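Local structure of transferrin (Manduca sexta, 6WB6) at residues N104-K109 with R134-K139; S162-K167 with S183-M188. The protein binds a single ferric ion together with a carbonate anion and transports iron as a secreted transferrin of the insect Manduca sexta. All blocks are in the same frame, centred on the assembly; numbering follows the deposited sequence.

Contact 1: residues N104-K109 with R134-K139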
loop_
_atom_site.group_PDB
_atom_site.type_symbol
_atom_site.label_atom_id
_atom_site.label_comp_id
_atom_site.label_asym_id
_atom_site.label_seq_id
_atom_site.Cartn_x
_atom_site.Cartn_y
_atom_site.Cartn_z
ATOM N N ASN A 104 -38.794 3.687 -0.794
ATOM C CA ASN A 104 -37.922 4.439 0.101
ATOM C C ASN A 104 -36.597 3.690 0.211
ATOM O O ASN A 104 -36.589 2.461 0.258
ATOM C CB ASN A 104 -38.575 4.596 1.485
ATOM C CG ASN A 104 -37.823 5.576 2.396
ATOM O OD1 ASN A 104 -36.686 5.322 2.810
ATOM N ND2 ASN A 104 -38.479 6.686 2.736
ATOM N N LEU A 105 -35.477 4.422 0.274
ATOM C CA LEU A 105 -34.200 3.706 0.322
ATOM C C LEU A 105 -33.987 2.977 1.639
ATOM O O LEU A 105 -33.102 2.121 1.710
ATOM C CB LEU A 105 -33.005 4.633 0.072
ATOM C CG LEU A 105 -32.997 5.448 -1.219
ATOM C CD1 LEU A 105 -31.688 6.197 -1.273
ATOM C CD2 LEU A 105 -33.167 4.580 -2.434
ATOM N N ASP A 106 -34.773 3.284 2.676
ATOM C CA ASP A 106 -34.723 2.476 3.885
ATOM C C ASP A 106 -35.058 1.022 3.585
ATOM O O ASP A 106 -34.596 0.116 4.284
ATOM C CB ASP A 106 -35.690 3.029 4.927
ATOM C CG ASP A 106 -35.201 4.307 5.549
ATOM O OD1 ASP A 106 -34.116 4.771 5.155
ATOM O OD2 ASP A 106 -35.896 4.849 6.435
ATOM N N GLN A 107 -35.848 0.785 2.561
ATOM C CA GLN A 107 -36.293 -0.547 2.203
ATOM C C GLN A 107 -35.258 -1.324 1.419
ATOM O O GLN A 107 -35.544 -2.440 0.975
ATOM C CB GLN A 107 -37.601 -0.432 1.430
ATOM C CG GLN A 107 -38.744 0.038 2.350
ATOM C CD GLN A 107 -39.852 0.723 1.606
ATOM O OE1 GLN A 107 -40.108 0.426 0.446
ATOM N NE2 GLN A 107 -40.517 1.660 2.267
ATOM N N LEU A 108 -34.055 -0.776 1.245
ATOM C CA LEU A 108 -32.967 -1.599 0.741
ATOM C C LEU A 108 -32.539 -2.610 1.785
ATOM O O LEU A 108 -31.872 -3.596 1.447
ATOM C CB LEU A 108 -31.780 -0.730 0.308
ATOM C CG LEU A 108 -32.027 0.069 -0.990
ATOM C CD1 LEU A 108 -30.840 0.952 -1.326
ATOM C CD2 LEU A 108 -32.371 -0.861 -2.177
ATOM N N LYS A 109 -32.960 -2.401 3.029
ATOM C CA LYS A 109 -32.602 -3.298 4.119
ATOM C C LYS A 109 -33.177 -4.675 3.858
ATOM O O LYS A 109 -34.319 -4.811 3.423
ATOM C CB LYS A 109 -33.137 -2.781 5.460
ATOM C CG LYS A 109 -32.843 -3.727 6.661
ATOM C CD LYS A 109 -33.486 -3.205 7.953
ATOM C CE LYS A 109 -32.560 -3.310 9.203
ATOM N NZ LYS A 109 -32.103 -4.703 9.522
ATOM N N ARG A 134 -28.631 7.049 6.941
ATOM C CA ARG A 134 -29.993 6.596 7.176
ATOM C C ARG A 134 -30.030 5.840 8.489
ATOM O O ARG A 134 -29.214 4.939 8.717
ATOM C CB ARG A 134 -30.492 5.722 6.030
ATOM C CG ARG A 134 -30.256 6.336 4.686
ATOM C CD ARG A 134 -31.013 5.598 3.636
ATOM N NE ARG A 134 -32.401 6.027 3.592
ATOM C CZ ARG A 134 -32.838 7.050 2.867
ATOM N NH1 ARG A 134 -31.980 7.756 2.146
ATOM N NH2 ARG A 134 -34.133 7.376 2.877
ATOM N N ALA A 135 -30.979 6.210 9.346
ATOM C CA ALA A 135 -31.047 5.602 10.669
ATOM C C ALA A 135 -31.160 4.084 10.594
ATOM O O ALA A 135 -30.685 3.378 11.492
ATOM C CB ALA A 135 -32.230 6.184 11.442
ATOM N N VAL A 136 -31.790 3.560 9.542
ATOM C CA VAL A 136 -31.991 2.124 9.455
ATOM C C VAL A 136 -30.662 1.399 9.247
ATOM O O VAL A 136 -30.527 0.217 9.608
ATOM C CB VAL A 136 -33.029 1.859 8.345
ATOM C CG1 VAL A 136 -32.486 2.271 7.019
ATOM C CG2 VAL A 136 -33.460 0.405 8.316
ATOM N N PHE A 137 -29.659 2.089 8.733
ATOM C CA PHE A 137 -28.371 1.466 8.413
ATOM C C PHE A 137 -27.556 1.243 9.685
ATOM O O PHE A 137 -27.442 2.150 10.507
ATOM C CB PHE A 137 -27.566 2.345 7.439
ATOM C CG PHE A 137 -26.463 1.606 6.756
ATOM C CD1 PHE A 137 -26.747 0.735 5.694
ATOM C CD2 PHE A 137 -25.158 1.750 7.182
ATOM C CE1 PHE A 137 -25.742 0.021 5.083
ATOM C CE2 PHE A 137 -24.136 1.043 6.575
ATOM C CZ PHE A 137 -24.432 0.170 5.515
ATOM N N PRO A 138 -26.938 0.068 9.852
ATOM C CA PRO A 138 -26.155 -0.178 11.071
ATOM C C PRO A 138 -25.080 0.875 11.266
ATOM O O PRO A 138 -24.520 1.404 10.311
ATOM C CB PRO A 138 -25.529 -1.557 10.838
ATOM C CG PRO A 138 -26.350 -2.203 9.739
ATOM C CD PRO A 138 -26.939 -1.089 8.934
ATOM N N LYS A 139 -24.801 1.170 12.531
ATOM C CA LYS A 139 -23.720 2.060 12.892
ATOM C C LYS A 139 -22.392 1.337 12.747
ATOM O O LYS A 139 -22.316 0.108 12.740
ATOM C CB LYS A 139 -23.884 2.565 14.333
ATOM C CG LYS A 139 -25.189 3.320 14.563
ATOM C CD LYS A 139 -25.245 4.515 13.626
ATOM C CE LYS A 139 -26.460 5.397 13.858
ATOM N NZ LYS A 139 -26.674 6.309 12.702
#
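Arg134 reaches across to Asp106 and forms a salt bridge through its NE, which lies 2.6 Å from OD1 of Asp106. The N-H...O angle of 175° makes this bond nearly straight. OD1 also sits in the guanidinium plane, so the carboxylate oxygen meets the group at its edge, although the two planar groups are turned 73° apart. A bend at chi3 (82°) turns NE out of line with the preceding chain, toward Asp106 OD1. Over the centre of one guanidinium face lies CB of the buried Leu105, 3.7 Å from CZ of Arg134. A weak hydrogen bond runs from Arg134 NH2 to Asn104 OD1 (3.3 Å), the oxygen lying oblique to the guanidinium. That same OD1 accepts from the backbone N of Asp106 at 2.8 Å, which defines an Asx turn at the start of the 3-10 segment 105-108. The turn thereby ties together the two residues whose oxygens face the arginine.

Toward solvent, these directed bonds give way to non-directional contacts of the partly exposed Val136 and the exposed Lys109. Val136, in the type I turn 134-137, rests CG1 against the carboxylate oxygen OD1 of Asp106 without a hydrogen bond, while its CG2 lies 3.6 Å from CD of Lys109, methyl against methylene.

The contact is on the protein surface and joins the loop between strands 90-97 and 112-114 to the loop between helices 121-131 and 147-158. Leu105 and Leu108 pack on Leu252 of strand 249-252, and Leu108 also touches Leu131 of helix 121-131. Phe137 turns away from the contact to pack between that helix and helix 147-158, against Leu128, Leu131 and Ala154.

Contact 2: residues S162-K167 with S183-M188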
loop_
_atom_site.group_PDB
_atom_site.type_symbol
_atom_site.label_atom_id
_atom_site.label_comp_id
_atom_site.label_asym_id
_atom_site.label_seq_id
_atom_site.Cartn_x
_atom_site.Cartn_y
_atom_site.Cartn_z
ATOM N N SER A 162 -25.026 -10.578 -0.146
ATOM C CA SER A 162 -24.438 -9.667 -1.116
ATOM C C SER A 162 -23.414 -10.418 -1.949
ATOM O O SER A 162 -23.144 -11.604 -1.727
ATOM C CB SER A 162 -23.810 -8.465 -0.433
ATOM O OG SER A 162 -24.650 -7.946 0.596
ATOM N N CYS A 163 -22.879 -9.724 -2.952
ATOM C CA CYS A 163 -21.631 -10.127 -3.588
ATOM C C CYS A 163 -20.668 -8.952 -3.539
ATOM O O CYS A 163 -20.820 -7.991 -4.308
ATOM C CB CYS A 163 -21.829 -10.576 -5.043
ATOM S SG CYS A 163 -20.254 -11.005 -5.769
ATOM N N ILE A 164 -19.643 -9.048 -2.686
ATOM C CA ILE A 164 -18.666 -7.968 -2.574
ATOM C C ILE A 164 -17.267 -8.561 -2.578
ATOM O O ILE A 164 -16.656 -8.758 -1.517
ATOM C CB ILE A 164 -18.896 -7.099 -1.326
ATOM C CG1 ILE A 164 -20.300 -6.515 -1.313
ATOM C CG2 ILE A 164 -17.933 -5.913 -1.363
ATOM C CD1 ILE A 164 -20.575 -5.617 -0.070
ATOM N N VAL A 165 -16.736 -8.806 -3.778
ATOM C CA VAL A 165 -15.474 -9.520 -3.943
ATOM C C VAL A 165 -14.290 -8.585 -3.757
ATOM O O VAL A 165 -14.432 -7.356 -3.722
ATOM C CB VAL A 165 -15.376 -10.215 -5.318
ATOM C CG1 VAL A 165 -16.607 -10.978 -5.615
ATOM C CG2 VAL A 165 -15.139 -9.227 -6.433
ATOM N N GLY A 166 -13.116 -9.167 -3.665
ATOM C CA GLY A 166 -11.886 -8.400 -3.683
ATOM C C GLY A 166 -11.148 -8.508 -2.366
ATOM O O GLY A 166 -11.492 -9.302 -1.485
ATOM N N LYS A 167 -10.123 -7.675 -2.232
ATOM C CA LYS A 167 -9.261 -7.687 -1.052
ATOM C C LYS A 167 -9.864 -6.754 -0.007
ATOM O O LYS A 167 -9.686 -5.537 -0.060
ATOM C CB LYS A 167 -7.842 -7.282 -1.433
ATOM C CG LYS A 167 -7.163 -8.190 -2.446
ATOM C CD LYS A 167 -7.532 -9.654 -2.282
ATOM C CE LYS A 167 -6.426 -10.607 -2.744
ATOM N NZ LYS A 167 -6.396 -10.799 -4.217
ATOM N N SER A 183 -19.336 -14.181 5.484
ATOM C CA SER A 183 -19.526 -14.915 4.235
ATOM C C SER A 183 -20.767 -14.474 3.479
ATOM O O SER A 183 -20.815 -14.582 2.248
ATOM C CB SER A 183 -19.608 -16.413 4.543
ATOM O OG SER A 183 -20.675 -16.628 5.436
ATOM N N HIS A 184 -21.785 -13.981 4.187
ATOM C CA HIS A 184 -22.989 -13.497 3.523
ATOM C C HIS A 184 -22.669 -12.458 2.450
ATOM O O HIS A 184 -23.420 -12.313 1.477
ATOM C CB HIS A 184 -23.947 -12.890 4.549
ATOM C CG HIS A 184 -24.828 -13.892 5.219
ATOM N ND1 HIS A 184 -25.668 -13.563 6.263
ATOM C CD2 HIS A 184 -25.005 -15.216 4.995
ATOM C CE1 HIS A 184 -26.324 -14.642 6.654
ATOM N NE2 HIS A 184 -25.942 -15.657 5.900
ATOM N N LEU A 185 -21.561 -11.742 2.601
ATOM C CA LEU A 185 -21.172 -10.731 1.627
ATOM C C LEU A 185 -20.677 -11.334 0.318
ATOM O O LEU A 185 -20.432 -10.585 -0.638
ATOM C CB LEU A 185 -20.102 -9.850 2.241
ATOM C CG LEU A 185 -20.605 -9.025 3.430
ATOM C CD1 LEU A 185 -19.476 -8.274 4.048
ATOM C CD2 LEU A 185 -21.677 -8.050 3.038
ATOM N N CYS A 186 -20.516 -12.656 0.275
ATOM C CA CYS A 186 -20.008 -13.385 -0.885
ATOM C C CYS A 186 -21.010 -14.397 -1.448
ATOM O O CYS A 186 -20.694 -15.061 -2.440
ATOM C CB CYS A 186 -18.713 -14.114 -0.498
ATOM S SG CYS A 186 -17.443 -13.058 0.288
ATOM N N SER A 187 -22.208 -14.511 -0.852
ATOM C CA SER A 187 -23.156 -15.583 -1.173
ATOM C C SER A 187 -23.851 -15.375 -2.506
ATOM O O SER A 187 -24.345 -16.342 -3.086
ATOM C CB SER A 187 -24.243 -15.693 -0.098
ATOM O OG SER A 187 -23.664 -15.659 1.170
ATOM N N MET A 188 -23.924 -14.136 -2.978
ATOM C CA MET A 188 -24.467 -13.824 -4.284
ATOM C C MET A 188 -23.434 -13.930 -5.405
ATOM O O MET A 188 -23.803 -13.811 -6.582
ATOM C CB MET A 188 -25.054 -12.417 -4.267
ATOM C CG MET A 188 -26.208 -12.215 -3.292
ATOM S SD MET A 188 -27.551 -13.425 -3.484
ATOM C CE MET A 188 -28.229 -12.924 -5.053
#
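Ser162 and Leu185 bring the two backbones within 4.4 Å at CA, and Cys163 and Cys186 form the next close pair. Three main-chain hydrogen bonds hold this approach. Ser162 uses both its peptide groups: its N donates to His184 O at 2.9 Å, and its O accepts from Met188 N, also at 2.9 Å, with that donor 45° above the carbonyl plane. Two residues on, Ile164 N lies 2.7 Å from Leu185 O, nearly in line with the C=O bond, but the N-H...O angle is only 136°. The end of strand 161-163 is thus bonded to a turning segment, in which residues 183-185 have helical backbone angles without regular helical bonding.

Among the side chains, Leu185 CD2 touches Ser162 OG (3.8 Å) and lies 4.1 Å from Ile164 CD1, the leucine and isoleucine crossing obliquely; the serine hydroxyl has its polar partner in Ser113 OG. At the other end, Met188 lays CB and CG against the Ser162 carbonyl, while its CB meets Cys163 CB at 3.8 Å. Bends at chi2 and chi3 then carry the rest of the methionine away. The Cys163-Cys189 disulfide joins the strand to the loop just beyond Met188, while Cys186-Cys195 closes the loop on itself.

The contact therefore bonds an edge of the mixed sheet to a disulfide-rich loop, near the anion site: the side chain of Ile164 is about 7 Å from that of Thr116, which lines the carbonate pocket. In this buried setting, the strand pairs in parallel with strand 112-114, where Cys163 bonds to Ser113 through the backbone. Ile164 and Leu185 both pack on Leu155 of helix 147-158, and Cys186 touches Lys179 of helix 172-181.

How the contacts relate
Contact 1 closes before contact 2 opens along the chain, and both belong to the first transferrin-like repeat. Their centres are 19 Å apart and their nearest atoms about 8 Å, so they do not touch. Helix 147-158 links them: contact 1 packs on it through Phe137, Pro138 and Lys109, contact 2 through Ile164 and Leu185. Strand 112-114 is a second common element, following segment 104-109 in sequence and pairing with strand 161-163. One contact joins surface loops, whereas the other fastens a buried strand end in the mixed sheet of the iron-binding lobe, with the side chain of Ile164 about 12 Å from the ferric ion.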